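Local coordinates for protein arabinofuranosidase (Bifidobacterium longum, PDB 2Y2W) that hydrolyses terminal non-reducing alpha-(1->5)-linked L-arabinofuranosyl residues from arabinans and also acts on wheat arabinoxylan, at residues W344-D347 / K348-Q352; S372-L375 / L376-I379; T294-A297 / A298-Q301. All coordinates share one frame; numbering follows the deposited sequence.

The three contacts lie on segments that follow strands of the parallel eight-stranded barrel. Contact 3 follows strand 280-287, contact 1 follows strand 335-341, and contact 2 lies in the loop between helices 347-357 and 382-397. Contacts 1 and 2 have centres 11 Å apart and touch. Tyr345 N probably donates to Asp378 OD2 at 3.0 Å, and Trp344 NE1 packs on Leu376 CG at 3.5 Å. Contact 2 thus packs, through Leu376 and Asp378, on a residue that by similarity takes part in substrate recognition. Contact 3 stands apart from the annotated sites. Its centre is 18 Å from that of contact 1 and 24 Å from that of contact 2.

Contact 1: W344-D347 / K348-Q352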
# COMPACT_ATOMS: atom_id res chain seq x y z
N TRP D 344 -8.03 25.73 21.66
CA TRP D 344 -8.97 25.58 20.55
C TRP D 344 -10.34 25.08 21.01
O TRP D 344 -10.45 23.98 21.55
CB TRP D 344 -8.39 24.67 19.45
CG TRP D 344 -9.36 24.27 18.36
CD1 TRP D 344 -10.38 25.02 17.84
CD2 TRP D 344 -9.37 23.03 17.63
NE1 TRP D 344 -11.03 24.33 16.85
CE2 TRP D 344 -10.43 23.10 16.70
CE3 TRP D 344 -8.59 21.87 17.68
CZ2 TRP D 344 -10.73 22.05 15.82
CZ3 TRP D 344 -8.88 20.83 16.80
CH2 TRP D 344 -9.95 20.93 15.89
N TYR D 345 -11.36 25.90 20.79
CA TYR D 345 -12.75 25.54 21.07
C TYR D 345 -13.27 24.61 19.97
O TYR D 345 -13.85 25.06 18.98
CB TYR D 345 -13.61 26.79 21.22
CG TYR D 345 -13.36 27.55 22.50
CD1 TYR D 345 -12.39 28.55 22.56
CD2 TYR D 345 -14.08 27.27 23.66
CE1 TYR D 345 -12.14 29.25 23.75
CE2 TYR D 345 -13.84 27.95 24.85
CZ TYR D 345 -12.88 28.94 24.89
OH TYR D 345 -12.65 29.62 26.06
N SER D 346 -13.04 23.31 20.17
CA SER D 346 -13.29 22.30 19.14
C SER D 346 -14.75 21.85 19.03
O SER D 346 -15.10 21.08 18.13
CB SER D 346 -12.37 21.09 19.35
OG SER D 346 -12.44 20.62 20.69
N ASP D 347 -15.60 22.33 19.93
CA ASP D 347 -17.03 22.02 19.90
C ASP D 347 -17.75 22.63 18.69
O ASP D 347 -18.73 22.06 18.19
CB ASP D 347 -17.72 22.43 21.20
CG ASP D 347 -17.44 23.87 21.60
OD1 ASP D 347 -16.40 24.44 21.19
OD2 ASP D 347 -18.26 24.44 22.35
N LYS D 348 -17.25 23.77 18.21
CA LYS D 348 -17.77 24.43 17.01
C LYS D 348 -17.53 23.57 15.76
O LYS D 348 -18.40 23.50 14.88
CB LYS D 348 -17.13 25.82 16.83
CG LYS D 348 -17.72 26.94 17.70
CD LYS D 348 -17.32 26.82 19.17
CE LYS D 348 -17.64 28.08 19.95
NZ LYS D 348 -16.53 29.08 19.90
N TRP D 349 -16.36 22.94 15.68
CA TRP D 349 -16.04 22.05 14.57
C TRP D 349 -16.72 20.69 14.73
O TRP D 349 -17.12 20.07 13.74
CB TRP D 349 -14.52 21.89 14.42
CG TRP D 349 -14.10 20.89 13.39
CD1 TRP D 349 -13.48 19.69 13.61
CD2 TRP D 349 -14.27 20.99 11.96
NE1 TRP D 349 -13.26 19.04 12.42
CE2 TRP D 349 -13.73 19.81 11.39
CE3 TRP D 349 -14.82 21.96 11.12
CZ2 TRP D 349 -13.73 19.58 10.01
CZ3 TRP D 349 -14.83 21.73 9.74
CH2 TRP D 349 -14.28 20.55 9.20
N ASN D 350 -16.85 20.23 15.98
CA ASN D 350 -17.54 18.98 16.29
C ASN D 350 -19.03 19.00 15.94
O ASN D 350 -19.58 17.97 15.52
CB ASN D 350 -17.35 18.60 17.76
CG ASN D 350 -16.01 17.94 18.04
OD1 ASN D 350 -15.50 17.17 17.22
ND2 ASN D 350 -15.44 18.23 19.20
N GLU D 351 -19.67 20.16 16.10
CA GLU D 351 -21.07 20.33 15.72
C GLU D 351 -21.25 20.45 14.20
O GLU D 351 -22.29 20.09 13.66
CB GLU D 351 -21.70 21.53 16.45
CG GLU D 351 -21.19 22.91 16.02
CD GLU D 351 -21.68 24.05 16.91
OE1 GLU D 351 -21.78 23.85 18.14
OE2 GLU D 351 -21.94 25.15 16.37
N GLN D 352 -20.21 20.95 13.53
CA GLN D 352 -20.21 21.05 12.07
C GLN D 352 -20.12 19.67 11.42
O GLN D 352 -20.78 19.41 10.42
CB GLN D 352 -19.06 21.94 11.60
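Trp344 and Trp349 each carry CG opposite the backbone N, with chi1 at 171° and 175°, and Trp344 CZ2 comes to within 4.0 Å of Trp349 CB. The contact is the start of helix 347-357, the helix reached after strand 335-341 of the (beta/alpha)8 barrel. By similarity that strand holds the nucleophile Glu340, and Trp344 recognises substrate. The Trp344 indole also meets Tyr286, a probable arabinofuranose-binding residue, edge-to-face, while Trp349 turns its own ring to Trp139. Ser346 CB lies 3.8 Å above the plane of the Trp344 ring, over its centre.

Tyr345 forms the centre of an inverse gamma turn just ahead of the helix. Its ring leads away from the helix, and its hydroxyl bonds to Asp384. Lys348 folds back beside it, bent at chi2 and chi4, and brings NZ to 3.9 Å from Tyr345 CB.

The Asp347 and Lys348 side chains run alongside each other in the same direction. With chi1 at 52°, the Asp347 carboxylate sits between its own N and carbonyl carbon. OD1 is thereby 3.3 Å from Lys348 CD. The opposite charges are not in contact, since Asp347 OD1 and Lys348 NZ are 4.8 Å apart. With an alanine here, Lys348 would probably lose the carboxylate lying along its CD, and its bent chain would be freer to turn.

The first turn is closed by two backbone bonds. Glu351 N donates to Asp347 O at 3.0 Å. Asn350 N donates to Ser346 O at 2.9 Å. Asn350 ND2 also lies 3.1 Å from Ser346 O, but its angle is too poor for a hydrogen bond.

Contact 2: S372-L375 / L376-I379; sequences SPHL and LEDI
Between His374 and Glu377 the backbone turns through Leu376, which has a positive phi, and Glu377 is the centre of an inverse gamma turn with a weak bond from Asp378 N to Leu376 O. This turn belongs to the long loop between helices 347-357 and 382-397. In it Leu376 packs on Trp344, which by similarity is important for substrate recognition.

His374 and Glu377, three residues apart, form a His-carboxylate hydrogen bond. His374 ND1 donates to Glu377 OE1 at 3.0 Å, nearly straight at 173°. The oxygen sits at the edge of the imidazole, close to the ring plane. The carboxylate is turned steeply against the ring, with 69° between the planes. ND1 meets OE1 from above the carboxylate plane, 39° out of it. A water spans the turn weakly, 3.2 Å from His374 O and 3.5 Å from Glu377 N.

Both side chains have second partners. Glu377 OE2 forms a salt bridge with Arg73, and His374 NE2 bonds to Glu421 OE2. The imidazole thus lies between two carboxylates. This would favour a protonated, positively charged His374, while Arg73 and the imidazole together would stabilise the negative charge of Glu377.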
# COMPACT_ATOMS: atom_id res chain seq x y z
N SER D 372 -10.93 29.28 0.77
CA SER D 372 -10.50 30.01 1.97
C SER D 372 -11.64 30.65 2.79
O SER D 372 -11.73 31.88 2.88
CB SER D 372 -9.43 31.06 1.63
OG SER D 372 -9.88 31.97 0.64
N PRO D 373 -12.51 29.81 3.39
CA PRO D 373 -13.59 30.32 4.22
C PRO D 373 -13.10 30.65 5.63
O PRO D 373 -11.98 30.31 5.99
CB PRO D 373 -14.57 29.15 4.27
CG PRO D 373 -13.74 27.95 4.10
CD PRO D 373 -12.51 28.34 3.34
N HIS D 374 -13.95 31.31 6.41
CA HIS D 374 -13.65 31.60 7.81
C HIS D 374 -13.89 30.37 8.67
O HIS D 374 -15.03 30.08 9.06
CB HIS D 374 -14.48 32.79 8.30
CG HIS D 374 -14.12 34.09 7.64
ND1 HIS D 374 -13.36 35.06 8.26
CD2 HIS D 374 -14.41 34.57 6.41
CE1 HIS D 374 -13.20 36.08 7.45
NE2 HIS D 374 -13.83 35.81 6.32
N LEU D 375 -12.81 29.63 8.94
CA LEU D 375 -12.87 28.41 9.73
C LEU D 375 -11.94 28.49 10.93
O LEU D 375 -10.80 28.96 10.81
CB LEU D 375 -12.48 27.19 8.88
CG LEU D 375 -13.39 26.74 7.73
CD1 LEU D 375 -12.65 25.74 6.85
CD2 LEU D 375 -14.70 26.14 8.25
N LEU D 376 -12.43 28.04 12.09
CA LEU D 376 -11.65 27.96 13.32
C LEU D 376 -11.06 29.30 13.75
O LEU D 376 -9.94 29.36 14.28
CB LEU D 376 -10.54 26.90 13.19
CG LEU D 376 -10.83 25.43 13.49
CD1 LEU D 376 -11.81 24.81 12.50
CD2 LEU D 376 -9.52 24.65 13.49
N GLU D 377 -11.81 30.38 13.53
CA GLU D 377 -11.33 31.72 13.86
C GLU D 377 -11.73 32.14 15.28
O GLU D 377 -12.50 33.08 15.47
CB GLU D 377 -11.79 32.74 12.82
CG GLU D 377 -11.11 32.60 11.47
CD GLU D 377 -11.35 33.78 10.54
OE1 GLU D 377 -12.05 34.74 10.94
OE2 GLU D 377 -10.84 33.75 9.40
N ASP D 378 -11.20 31.42 16.26
CA ASP D 378 -11.52 31.66 17.67
C ASP D 378 -11.03 33.02 18.13
O ASP D 378 -9.89 33.42 17.83
CB ASP D 378 -10.93 30.55 18.55
CG ASP D 378 -11.69 29.24 18.43
OD1 ASP D 378 -12.83 29.23 17.91
OD2 ASP D 378 -11.13 28.20 18.86
N ILE D 379 -11.89 33.74 18.84
CA ILE D 379 -11.58 35.06 19.37
C ILE D 379 -11.22 34.89 20.84
O ILE D 379 -12.07 34.56 21.67
CB ILE D 379 -12.75 36.06 19.18
CG1 ILE D 379 -13.47 35.84 17.84
CG2 ILE D 379 -12.27 37.49 19.28
CD1 ILE D 379 -12.69 36.29 16.60
O HOH W 1 -14.87 31.08 12.07

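Contact 3: T294-A297 / A298-Q301; sequences TRAA and ASMQ
Ser299 and Ala296 meet across the first turn of helix 297-304, with Ser299 OG 3.6 Å from Ala296 CB. Ala296 is the N-cap residue of this helix, which follows barrel strand 280-287. A chi1 of 63° sets the Ser299 hydroxyl back along the turn toward the residue three places earlier. OG thus lies 3.1 Å from Ala296 O as well.

Met300 is placed differently. Its CB points at the start of the turn and packs 3.5 Å from Ala296 O. Its chain then bends at chi2 and chi3, and the end leads away from the turn. The end of Gln301 also leaves the turn. Its CB sits 3.5 Å from Ala297 O, while NE2 of its amide donates to Arg486 O.

The carbonyls that these CB atoms approach, those of Ala296 and Ala297, accept the helix bonds. Met300 N donates to Ala296 O at 3.3 Å with an angle of 154°. Gln301 N donates to Ala297 O at 3.1 Å, coming from above the carbonyl plane.

The helix start is joined to neighbouring loops by the polar ends of Ser299 and Gln301. With only a methyl group, Ala296 has no side-chain acceptor for the amides of the first turn. The single proton of the Ser299 hydroxyl has two acceptors within reach, Ala296 O inside the turn and Asp289 OD1 in the preceding loop. Asp289 is the stronger partner, but the choice between the two is not settled.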
# COMPACT_ATOMS: atom_id res chain seq x y z
N THR D 294 -22.08 28.68 28.92
CA THR D 294 -22.83 28.94 30.15
C THR D 294 -22.04 29.86 31.08
O THR D 294 -22.61 30.52 31.96
CB THR D 294 -23.18 27.61 30.88
OG1 THR D 294 -23.89 26.74 29.99
CG2 THR D 294 -24.03 27.85 32.13
N ARG D 295 -20.72 29.92 30.87
CA ARG D 295 -19.78 30.62 31.75
C ARG D 295 -19.70 29.93 33.11
O ARG D 295 -19.61 30.59 34.15
CB ARG D 295 -20.15 32.11 31.90
CG ARG D 295 -19.85 32.96 30.67
CD ARG D 295 -20.60 34.27 30.73
NE ARG D 295 -20.08 35.25 29.79
CZ ARG D 295 -19.29 36.28 30.12
NH1 ARG D 295 -18.93 36.47 31.38
NH2 ARG D 295 -18.87 37.11 29.18
N ALA D 296 -19.72 28.60 33.08
CA ALA D 296 -19.64 27.79 34.29
C ALA D 296 -18.27 27.92 34.95
O ALA D 296 -17.24 27.85 34.28
CB ALA D 296 -19.94 26.33 33.97
N ALA D 297 -18.28 28.11 36.27
CA ALA D 297 -17.05 28.32 37.04
C ALA D 297 -16.23 27.05 37.22
O ALA D 297 -15.01 27.11 37.43
CB ALA D 297 -17.37 28.95 38.39
N ALA D 298 -16.89 25.90 37.15
CA ALA D 298 -16.24 24.60 37.33
C ALA D 298 -15.38 24.25 36.11
O ALA D 298 -14.24 23.83 36.26
CB ALA D 298 -17.27 23.51 37.59
N SER D 299 -15.96 24.42 34.92
CA SER D 299 -15.27 24.15 33.66
C SER D 299 -14.12 25.12 33.43
O SER D 299 -13.07 24.75 32.89
CB SER D 299 -16.25 24.20 32.50
OG SER D 299 -16.81 25.50 32.36
N MET D 300 -14.33 26.38 33.84
CA MET D 300 -13.30 27.42 33.79
C MET D 300 -12.08 27.06 34.63
O MET D 300 -10.95 27.17 34.17
CB MET D 300 -13.89 28.77 34.22
CG MET D 300 -12.89 29.89 34.48
SD MET D 300 -11.81 30.29 33.08
CE MET D 300 -12.98 30.96 31.90
N GLN D 301 -12.32 26.61 35.87
CA GLN D 301 -11.25 26.22 36.79
C GLN D 301 -10.47 24.99 36.30
O GLN D 301 -9.26 24.90 36.51
CB GLN D 301 -11.80 25.99 38.20
CG GLN D 301 -10.73 25.89 39.30
CD GLN D 301 -10.02 27.21 39.56
OE1 GLN D 301 -10.53 28.07 40.29
NE2 GLN D 301 -8.84 27.37 38.98